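Delta (Bacillus subtilis, PDB 3ZH9) probably acts as the wrench of the loader complex, opening the ring-shaped beta dimer so that it can be loaded onto primed DNA. Local coordinates at residues A[261-266]-A[292-297]; A[307-311]-A[332-336]. One frame throughout, in Å; residues are numbered along the deposited sequence.

How the contacts relate
Both contacts lie in the all-helical C-terminal domain and are largely buried, contact 1 about 20 Å and contact 2 about 30 Å from the centre of the chain. They share no helix, yet they form one continuous packing: their centres are about 17 Å apart, and L263 CD2 of the first meets I308 CD1 of the second at 3.7 Å, bringing helix 248-269 against helix 301-319. Contact 1 is a tight, nearly perpendicular crossing in which alanines let the backbones approach and a lysine binds a main-chain carbonyl. Contact 2 joins antiparallel helices set far apart; an aromatic ring and aliphatic chains fill the gap, with no hydrogen bond across it.

Contact 1 (A[261-266]-A[292-297]); sequences LILQTK and AMDQAR
Two α-helices of the C-terminal helical domain cross almost at right angles here, at a signed angle of -83°, with their axes only 8.3 Å apart. A292 and A296, one turn apart on 292-297, direct their CB atoms toward 261-266; such small side chains permit the close approach, and the CA atoms of I262 and A292 lie 5.0 Å apart. I262, with chi1 m and chi2 t, fills the space beside them: its CG2 lies 3.6 Å from A296 CB, and its CG1 4.3 Å from A292 CB. L261 CG adds a 3.7 Å contact to A292 CB. T265 faces the crossing in rotamer m, so that its OG1 can donate to L261 O at 3.0 Å, satisfying the hydroxyl within its own helix. L282 of helix 275-282 packs against L261 and T265, and L304 of helix 301-319 against I262 and K266. The extended K266 side chain, t through chi3, also hydrogen-bonds F299 O and donates from NZ to A296 O at 2.8 Å.

Contact 2 (A[307-311]-A[332-336]); sequences IIEQL and FLLQL
Helices 307-311 and 332-336 run nearly antiparallel, at 165°, with axes 11.8 Å apart, so long side chains must bridge the gap. The nearest CA pairs are Q310 with F332 (7.8 Å) and I307 with L336 (8.4 Å). F332 opens 332-336, and with chi1 t and chi2 74° its ring reaches across. L311 CD2 sits over one face in a CH-pi contact, 3.9 Å from the ring centroid, while at the ring edge I307 CG2 lies 4.0 Å from F332 CZ and Q310 OE1 3.5 Å from F332 CE1. The flat ring thus offers a face to L311, and an edge to I307 and the Q310 amide oxygen. L333 turns instead to F238 and I226. One turn after F332, L336 (chi1 m, chi2 t) brings CD2 to 3.8 Å from I307 CG1, its branched end suiting the apolar gap. F259 and I255 of helix 248-269 extend this core beside I307 and L311. Consecutive helices packed this way form an antiparallel helical hairpin, here the last two helices of the C-terminal domain.

Contact 1 (A[261-266]-A[292-297])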
loop_
_atom_site.group_PDB
_atom_site.type_symbol
_atom_site.label_atom_id
_atom_site.label_comp_id
_atom_site.label_asym_id
_atom_site.label_seq_id
_atom_site.Cartn_x
_atom_site.Cartn_y
_atom_site.Cartn_z
ATOM N N LEU A 261 -8.589 -2.989 15.322
ATOM C CA LEU A 261 -8.977 -3.422 13.984
ATOM C C LEU A 261 -9.951 -4.598 13.998
ATOM O O LEU A 261 -10.903 -4.632 13.215
ATOM C CB LEU A 261 -7.745 -3.810 13.178
ATOM C CG LEU A 261 -8.014 -4.220 11.733
ATOM C CD1 LEU A 261 -8.771 -3.152 10.953
ATOM C CD2 LEU A 261 -6.688 -4.587 11.048
ATOM N N ILE A 262 -9.694 -5.584 14.854
ATOM C CA ILE A 262 -10.587 -6.740 14.936
ATOM C C ILE A 262 -11.991 -6.306 15.363
ATOM O O ILE A 262 -12.994 -6.689 14.759
ATOM C CB ILE A 262 -10.032 -7.792 15.927
ATOM C CG1 ILE A 262 -8.762 -8.420 15.348
ATOM C CG2 ILE A 262 -11.055 -8.888 16.184
ATOM C CD1 ILE A 262 -7.907 -9.077 16.396
ATOM N N LEU A 263 -12.061 -5.472 16.390
ATOM C CA LEU A 263 -13.363 -4.981 16.863
ATOM C C LEU A 263 -14.122 -4.243 15.744
ATOM O O LEU A 263 -15.291 -4.512 15.505
ATOM C CB LEU A 263 -13.179 -4.060 18.078
ATOM C CG LEU A 263 -14.503 -3.534 18.662
ATOM C CD1 LEU A 263 -15.172 -4.622 19.506
ATOM C CD2 LEU A 263 -14.274 -2.307 19.462
ATOM N N GLN A 264 -13.453 -3.320 15.051
ATOM C CA GLN A 264 -14.083 -2.599 13.933
ATOM C C GLN A 264 -14.572 -3.538 12.818
ATOM O O GLN A 264 -15.694 -3.429 12.318
ATOM C CB GLN A 264 -13.091 -1.614 13.333
ATOM C CG GLN A 264 -12.833 -0.381 14.189
ATOM C CD GLN A 264 -11.634 0.389 13.688
ATOM O OE1 GLN A 264 -10.603 -0.197 13.359
ATOM N NE2 GLN A 264 -11.762 1.700 13.620
ATOM N N THR A 265 -13.691 -4.437 12.408
ATOM C CA THR A 265 -14.012 -5.394 11.372
ATOM C C THR A 265 -15.205 -6.280 11.786
ATOM O O THR A 265 -16.134 -6.498 11.000
ATOM C CB THR A 265 -12.768 -6.241 11.043
ATOM O OG1 THR A 265 -11.755 -5.385 10.491
ATOM C CG2 THR A 265 -13.111 -7.279 10.027
ATOM N N LYS A 266 -15.187 -6.773 13.023
ATOM C CA LYS A 266 -16.282 -7.611 13.523
ATOM C C LYS A 266 -17.604 -6.845 13.491
ATOM O O LYS A 266 -18.631 -7.374 13.090
ATOM C CB LYS A 266 -15.985 -8.100 14.950
ATOM C CG LYS A 266 -16.977 -9.120 15.493
ATOM C CD LYS A 266 -16.684 -9.427 16.966
ATOM C CE LYS A 266 -17.514 -10.600 17.487
ATOM N NZ LYS A 266 -17.169 -11.905 16.851
ATOM N N ALA A 292 -8.048 -9.753 9.861
ATOM C CA ALA A 292 -8.750 -9.277 11.048
ATOM C C ALA A 292 -10.141 -9.889 11.082
ATOM O O ALA A 292 -10.642 -10.185 12.145
ATOM C CB ALA A 292 -8.835 -7.724 11.079
ATOM N N MET A 293 -10.764 -10.056 9.912
ATOM C CA MET A 293 -12.075 -10.684 9.853
ATOM C C MET A 293 -11.989 -12.104 10.397
ATOM O O MET A 293 -12.879 -12.541 11.122
ATOM C CB MET A 293 -12.621 -10.737 8.430
ATOM C CG MET A 293 -13.057 -9.395 7.854
ATOM S SD MET A 293 -13.674 -9.528 6.167
ATOM C CE MET A 293 -15.352 -10.093 6.462
ATOM N N ASP A 294 -10.923 -12.823 10.040
ATOM C CA ASP A 294 -10.769 -14.220 10.473
ATOM C C ASP A 294 -10.616 -14.265 11.980
ATOM O O ASP A 294 -11.207 -15.101 12.657
ATOM C CB ASP A 294 -9.549 -14.875 9.832
ATOM C CG ASP A 294 -9.736 -15.154 8.343
ATOM O OD1 ASP A 294 -10.895 -15.195 7.874
ATOM O OD2 ASP A 294 -8.712 -15.350 7.646
ATOM N N GLN A 295 -9.820 -13.345 12.509
ATOM C CA GLN A 295 -9.584 -13.310 13.941
ATOM C C GLN A 295 -10.836 -12.874 14.704
ATOM O O GLN A 295 -11.103 -13.365 15.795
ATOM C CB GLN A 295 -8.408 -12.404 14.270
ATOM C CG GLN A 295 -7.066 -13.046 13.982
ATOM C CD GLN A 295 -5.895 -12.198 14.450
ATOM O OE1 GLN A 295 -5.922 -10.969 14.358
ATOM N NE2 GLN A 295 -4.859 -12.855 14.952
ATOM N N ALA A 296 -11.607 -11.964 14.116
ATOM C CA ALA A 296 -12.795 -11.432 14.778
ATOM C C ALA A 296 -13.779 -12.545 15.109
ATOM O O ALA A 296 -14.488 -12.472 16.112
ATOM C CB ALA A 296 -13.477 -10.356 13.913
ATOM N N ARG A 297 -13.823 -13.572 14.264
ATOM C CA ARG A 297 -14.705 -14.720 14.508
ATOM C C ARG A 297 -14.366 -15.454 15.800
ATOM O O ARG A 297 -15.207 -16.134 16.373
ATOM C CB ARG A 297 -14.674 -15.702 13.323
ATOM C CG ARG A 297 -15.180 -15.082 12.025
ATOM C CD ARG A 297 -15.924 -16.087 11.152
ATOM N NE ARG A 297 -17.069 -15.430 10.527
ATOM C CZ ARG A 297 -18.333 -15.839 10.616
ATOM N NH1 ARG A 297 -18.650 -16.945 11.279
ATOM N NH2 ARG A 297 -19.288 -15.140 10.016
#

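Contact 2 (A[307-311]-A[332-336])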
loop_
_atom_site.group_PDB
_atom_site.type_symbol
_atom_site.label_atom_id
_atom_site.label_comp_id
_atom_site.label_asym_id
_atom_site.label_seq_id
_atom_site.Cartn_x
_atom_site.Cartn_y
_atom_site.Cartn_z
ATOM N N ILE A 307 -10.433 -6.375 26.301
ATOM C CA ILE A 307 -9.032 -6.440 25.910
ATOM C C ILE A 307 -8.545 -5.042 25.549
ATOM O O ILE A 307 -7.490 -4.602 25.989
ATOM C CB ILE A 307 -8.803 -7.442 24.755
ATOM C CG1 ILE A 307 -8.914 -8.879 25.294
ATOM C CG2 ILE A 307 -7.423 -7.226 24.114
ATOM C CD1 ILE A 307 -9.110 -9.959 24.205
ATOM N N ILE A 308 -9.349 -4.335 24.772
ATOM C CA ILE A 308 -9.010 -2.991 24.369
ATOM C C ILE A 308 -8.804 -2.062 25.584
ATOM O O ILE A 308 -7.812 -1.347 25.644
ATOM C CB ILE A 308 -10.061 -2.424 23.373
ATOM C CG1 ILE A 308 -9.865 -3.079 22.004
ATOM C CG2 ILE A 308 -9.955 -0.900 23.271
ATOM C CD1 ILE A 308 -11.076 -3.018 21.112
ATOM N N GLU A 309 -9.725 -2.084 26.544
ATOM C CA GLU A 309 -9.589 -1.240 27.724
ATOM C C GLU A 309 -8.365 -1.645 28.565
ATOM O O GLU A 309 -7.623 -0.791 29.027
ATOM C CB GLU A 309 -10.879 -1.242 28.560
ATOM C CG GLU A 309 -10.768 -0.497 29.905
ATOM C CD GLU A 309 -10.434 0.985 29.758
ATOM O OE1 GLU A 309 -10.456 1.503 28.624
ATOM O OE2 GLU A 309 -10.154 1.640 30.785
ATOM N N GLN A 310 -8.149 -2.946 28.748
ATOM C CA GLN A 310 -6.931 -3.419 29.399
ATOM C C GLN A 310 -5.689 -2.818 28.748
ATOM O O GLN A 310 -4.744 -2.413 29.435
ATOM C CB GLN A 310 -6.841 -4.949 29.339
ATOM C CG GLN A 310 -7.779 -5.666 30.289
ATOM C CD GLN A 310 -7.772 -7.176 30.080
ATOM O OE1 GLN A 310 -7.270 -7.669 29.078
ATOM N NE2 GLN A 310 -8.332 -7.911 31.032
ATOM N N LEU A 311 -5.680 -2.753 27.421
ATOM C CA LEU A 311 -4.518 -2.199 26.733
ATOM C C LEU A 311 -4.370 -0.690 26.907
ATOM O O LEU A 311 -3.254 -0.193 26.962
ATOM C CB LEU A 311 -4.493 -2.584 25.255
ATOM C CG LEU A 311 -4.199 -4.066 24.989
ATOM C CD1 LEU A 311 -4.666 -4.478 23.582
ATOM C CD2 LEU A 311 -2.715 -4.381 25.196
ATOM N N PHE A 332 -0.616 -9.205 31.287
ATOM C CA PHE A 332 -1.645 -9.096 30.250
ATOM C C PHE A 332 -1.755 -10.366 29.399
ATOM O O PHE A 332 -2.839 -10.942 29.244
ATOM C CB PHE A 332 -1.361 -7.894 29.347
ATOM C CG PHE A 332 -2.251 -7.829 28.123
ATOM C CD1 PHE A 332 -3.585 -7.442 28.233
ATOM C CD2 PHE A 332 -1.753 -8.159 26.868
ATOM C CE1 PHE A 332 -4.408 -7.399 27.110
ATOM C CE2 PHE A 332 -2.569 -8.110 25.735
ATOM C CZ PHE A 332 -3.896 -7.727 25.857
ATOM N N LEU A 333 -0.627 -10.802 28.847
ATOM C CA LEU A 333 -0.631 -11.956 27.970
ATOM C C LEU A 333 -1.032 -13.223 28.735
ATOM O O LEU A 333 -1.724 -14.093 28.199
ATOM C CB LEU A 333 0.736 -12.121 27.287
ATOM C CG LEU A 333 1.130 -10.973 26.340
ATOM C CD1 LEU A 333 2.548 -11.132 25.802
ATOM C CD2 LEU A 333 0.146 -10.846 25.180
ATOM N N LEU A 334 -0.596 -13.322 29.990
ATOM C CA LEU A 334 -0.987 -14.447 30.837
ATOM C C LEU A 334 -2.496 -14.440 31.119
ATOM O O LEU A 334 -3.160 -15.463 30.965
ATOM C CB LEU A 334 -0.172 -14.476 32.139
ATOM C CG LEU A 334 1.311 -14.824 31.953
ATOM C CD1 LEU A 334 2.055 -14.805 33.277
ATOM C CD2 LEU A 334 1.482 -16.174 31.251
ATOM N N GLN A 335 -3.036 -13.292 31.518
ATOM C CA GLN A 335 -4.490 -13.148 31.629
ATOM C C GLN A 335 -5.190 -13.691 30.374
ATOM O O GLN A 335 -6.078 -14.535 30.473
ATOM C CB GLN A 335 -4.881 -11.687 31.866
ATOM N N LEU A 336 -4.774 -13.225 29.197
ATOM C CA LEU A 336 -5.370 -13.676 27.935
ATOM C C LEU A 336 -5.316 -15.187 27.755
ATOM O O LEU A 336 -6.199 -15.777 27.130
ATOM C CB LEU A 336 -4.683 -13.028 26.729
ATOM C CG LEU A 336 -4.880 -11.537 26.476
ATOM C CD1 LEU A 336 -4.557 -11.209 25.021
ATOM C CD2 LEU A 336 -6.299 -11.132 26.814
#